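Local coordinates for sialidase B (Streptococcus pneumoniae serotype 4, PDB 4XJW), which cleaves terminal alpha-linked sialic acid from oligosaccharides, glycoproteins and glycolipids as a glycosyl hydrolase family 33 sialidase, at residues A[59-65]-A[76-82]. The protein carries 1 engineered substitution. Residues are numbered along the deposited sequence.
With PO4 (phosphate ion), chain D.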
loop_
_atom_site.group_PDB
_atom_site.type_symbol
_atom_site.label_atom_id
_atom_site.label_comp_id
_atom_site.label_asym_id
_atom_site.label_seq_id
_atom_site.Cartn_x
_atom_site.Cartn_y
_atom_site.Cartn_z
ATOM N N PHE A 59 -33.808 13.239 -25.474
ATOM C CA PHE A 59 -32.410 13.644 -25.290
ATOM C C PHE A 59 -31.817 13.135 -23.977
ATOM O O PHE A 59 -31.016 13.834 -23.342
ATOM C CB PHE A 59 -32.281 15.171 -25.375
ATOM C CG PHE A 59 -32.602 15.725 -26.736
ATOM C CD1 PHE A 59 -31.610 15.849 -27.697
ATOM C CD2 PHE A 59 -33.900 16.099 -27.059
ATOM C CE1 PHE A 59 -31.900 16.350 -28.960
ATOM C CE2 PHE A 59 -34.198 16.606 -28.315
ATOM C CZ PHE A 59 -33.199 16.730 -29.267
ATOM N N LYS A 60 -32.197 11.924 -23.575
ATOM C CA LYS A 60 -31.803 11.424 -22.265
ATOM C C LYS A 60 -30.305 11.147 -22.166
ATOM O O LYS A 60 -29.779 11.036 -21.064
ATOM C CB LYS A 60 -32.609 10.187 -21.868
ATOM C CG LYS A 60 -32.138 8.907 -22.511
ATOM C CD LYS A 60 -32.933 7.730 -21.974
ATOM C CE LYS A 60 -32.256 6.420 -22.330
ATOM N NZ LYS A 60 -31.760 6.429 -23.727
ATOM N N ASN A 61 -29.624 11.037 -23.306
ATOM C CA ASN A 61 -28.179 10.808 -23.304
ATOM C C ASN A 61 -27.377 12.066 -23.598
ATOM O O ASN A 61 -26.270 12.005 -24.135
ATOM C CB ASN A 61 -27.816 9.683 -24.279
ATOM C CG ASN A 61 -28.432 8.365 -23.886
ATOM O OD1 ASN A 61 -28.737 8.138 -22.712
ATOM N ND2 ASN A 61 -28.632 7.485 -24.868
ATOM N N ASN A 62 -27.950 13.215 -23.254
ATOM C CA ASN A 62 -27.259 14.477 -23.388
ATOM C C ASN A 62 -27.100 15.096 -22.014
ATOM O O ASN A 62 -27.956 15.873 -21.575
ATOM C CB ASN A 62 -28.045 15.444 -24.280
ATOM C CG ASN A 62 -27.870 15.164 -25.758
ATOM O OD1 ASN A 62 -27.690 14.019 -26.177
ATOM N ND2 ASN A 62 -27.927 16.225 -26.566
ATOM N N TYR A 63 -26.014 14.749 -21.323
ATOM C CA TYR A 63 -25.771 15.299 -19.993
ATOM C C TYR A 63 -24.338 15.143 -19.532
ATOM O O TYR A 63 -23.582 14.317 -20.051
ATOM C CB TYR A 63 -26.703 14.684 -18.942
ATOM C CG TYR A 63 -26.481 13.213 -18.667
ATOM C CD1 TYR A 63 -27.158 12.247 -19.396
ATOM C CD2 TYR A 63 -25.615 12.788 -17.660
ATOM C CE1 TYR A 63 -26.978 10.915 -19.146
ATOM C CE2 TYR A 63 -25.428 11.433 -17.407
ATOM C CZ TYR A 63 -26.116 10.505 -18.156
ATOM O OH TYR A 63 -25.947 9.158 -17.926
ATOM N N PHE A 64 -23.998 15.972 -18.551
ATOM C CA PHE A 64 -22.769 15.873 -17.788
ATOM C C PHE A 64 -23.149 15.575 -16.351
ATOM O O PHE A 64 -24.111 16.137 -15.821
ATOM C CB PHE A 64 -22.014 17.189 -17.842
ATOM C CG PHE A 64 -20.901 17.292 -16.827
ATOM C CD1 PHE A 64 -19.762 16.511 -16.956
ATOM C CD2 PHE A 64 -20.993 18.172 -15.756
ATOM C CE1 PHE A 64 -18.728 16.605 -16.037
ATOM C CE2 PHE A 64 -19.964 18.271 -14.825
ATOM C CZ PHE A 64 -18.839 17.479 -14.964
ATOM N N SER A 65 -22.397 14.697 -15.706
ATOM C CA SER A 65 -22.660 14.418 -14.307
ATOM C C SER A 65 -21.365 14.155 -13.566
ATOM O O SER A 65 -20.403 13.646 -14.151
ATOM C CB SER A 65 -23.583 13.212 -14.163
ATOM O OG SER A 65 -22.888 12.008 -14.462
ATOM N N VAL A 76 -17.205 10.833 -13.583
ATOM C CA VAL A 76 -17.998 11.756 -14.385
ATOM C C VAL A 76 -18.513 11.050 -15.632
ATOM O O VAL A 76 -17.910 10.091 -16.125
ATOM C CB VAL A 76 -17.226 13.009 -14.846
ATOM C CG1 VAL A 76 -16.797 13.862 -13.652
ATOM C CG2 VAL A 76 -16.038 12.625 -15.716
ATOM N N GLU A 77 -19.637 11.552 -16.135
ATOM C CA GLU A 77 -20.150 11.185 -17.440
ATOM C C GLU A 77 -20.221 12.460 -18.273
ATOM O O GLU A 77 -20.574 13.524 -17.757
ATOM C CB GLU A 77 -21.548 10.613 -17.307
ATOM C CG GLU A 77 -21.645 9.306 -16.588
ATOM C CD GLU A 77 -22.899 8.582 -16.996
ATOM O OE1 GLU A 77 -22.903 7.979 -18.092
ATOM O OE2 GLU A 77 -23.887 8.655 -16.243
ATOM N N ILE A 78 -19.857 12.357 -19.550
ATOM C CA ILE A 78 -19.966 13.487 -20.470
ATOM C C ILE A 78 -20.532 12.946 -21.772
ATOM O O ILE A 78 -19.856 12.203 -22.490
ATOM C CB ILE A 78 -18.611 14.200 -20.690
ATOM C CG1 ILE A 78 -17.781 14.211 -19.408
ATOM C CG2 ILE A 78 -18.825 15.622 -21.163
ATOM C CD1 ILE A 78 -16.316 13.954 -19.621
ATOM N N ARG A 79 -21.787 13.291 -22.064
ATOM C CA ARG A 79 -22.522 12.606 -23.125
ATOM C C ARG A 79 -23.275 13.567 -24.030
ATOM O O ARG A 79 -23.930 14.496 -23.553
ATOM C CB ARG A 79 -23.518 11.617 -22.516
ATOM C CG ARG A 79 -22.903 10.677 -21.490
ATOM C CD ARG A 79 -23.915 9.690 -20.968
ATOM N NE ARG A 79 -24.338 8.775 -22.020
ATOM C CZ ARG A 79 -25.282 7.848 -21.888
ATOM N NH1 ARG A 79 -25.929 7.702 -20.736
ATOM N NH2 ARG A 79 -25.581 7.069 -22.920
ATOM N N ASP A 80 -23.191 13.326 -25.333
ATOM C CA ASP A 80 -23.932 14.117 -26.313
ATOM C C ASP A 80 -24.228 13.195 -27.489
ATOM O O ASP A 80 -23.318 12.808 -28.223
ATOM C CB ASP A 80 -23.105 15.323 -26.768
ATOM C CG ASP A 80 -23.876 16.270 -27.688
ATOM O OD1 ASP A 80 -24.524 15.794 -28.642
ATOM O OD2 ASP A 80 -23.812 17.496 -27.462
ATOM N N ALA A 81 -25.497 12.836 -27.655
ATOM C CA ALA A 81 -25.894 11.850 -28.655
ATOM C C ALA A 81 -25.713 12.369 -30.073
ATOM O O ALA A 81 -25.443 11.599 -30.991
ATOM C CB ALA A 81 -27.326 11.425 -28.434
ATOM N N GLN A 82 -25.877 13.675 -30.251
ATOM C CA GLN A 82 -25.762 14.275 -31.576
ATOM C C GLN A 82 -24.306 14.395 -32.019
ATOM O O GLN A 82 -24.018 14.465 -33.213
ATOM C CB GLN A 82 -26.449 15.640 -31.619
ATOM C CG GLN A 82 -27.978 15.561 -31.654
ATOM C CD GLN A 82 -28.586 15.207 -30.305
ATOM O OE1 GLN A 82 -28.376 15.907 -29.316
ATOM N NE2 GLN A 82 -29.344 14.125 -30.263
HETATM P P PO4 D . -27.846 5.194 -18.900
HETATM O O1 PO4 D . -29.173 5.128 -18.192
HETATM O O2 PO4 D . -27.978 5.984 -20.188
HETATM O O3 PO4 D . -26.861 5.889 -17.975
HETATM O O4 PO4 D . -27.374 3.793 -19.195
HETATM O O HOH W 1 -27.458 5.045 -22.576
HETATM O O HOH W 2 -24.354 9.735 -13.840
#
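Start at V76, on the returning strand of an antiparallel beta hairpin in the N-terminal, concanavalin-like domain, far from the catalytic residues. Its CB packs on CE1 of F64 at 4.1 Å. E77 pairs with S65 through two backbone hydrogen bonds, each 3.0 Å: S65 N to E77 O and E77 N to S65 O. Its OE2 accepts a 2.7 Å hydrogen bond from Y63 OH, and a water links that carboxylate to S65 OG. I78 and F64 form a non-hydrogen-bonded pair, I78 CG1 meeting F64 CD1 at 3.9 Å; F110 and Y119 continue this apolar layer. R79 N bonds to Y63 O at 2.9 Å, while its NH1 donates to Y63 OH (3.2 Å) and to O2 of a phosphate (2.7 Å). The side-chain amide of N61 lies over one guanidinium face. D80 forms a salt bridge with K83. Beyond the strand, N62 OD1 takes A81 N at 2.9 Å, and N62 ND2 reaches Q82 OE1 at 2.8 Å. Along the paired strands, F64 and I78 thus make one face apolar; on the other, hydrogen bonds run from cationic R79 through Y63 to anionic E77, and R79 and R155 together hold an anion, here phosphate probably from the crystallisation liquor.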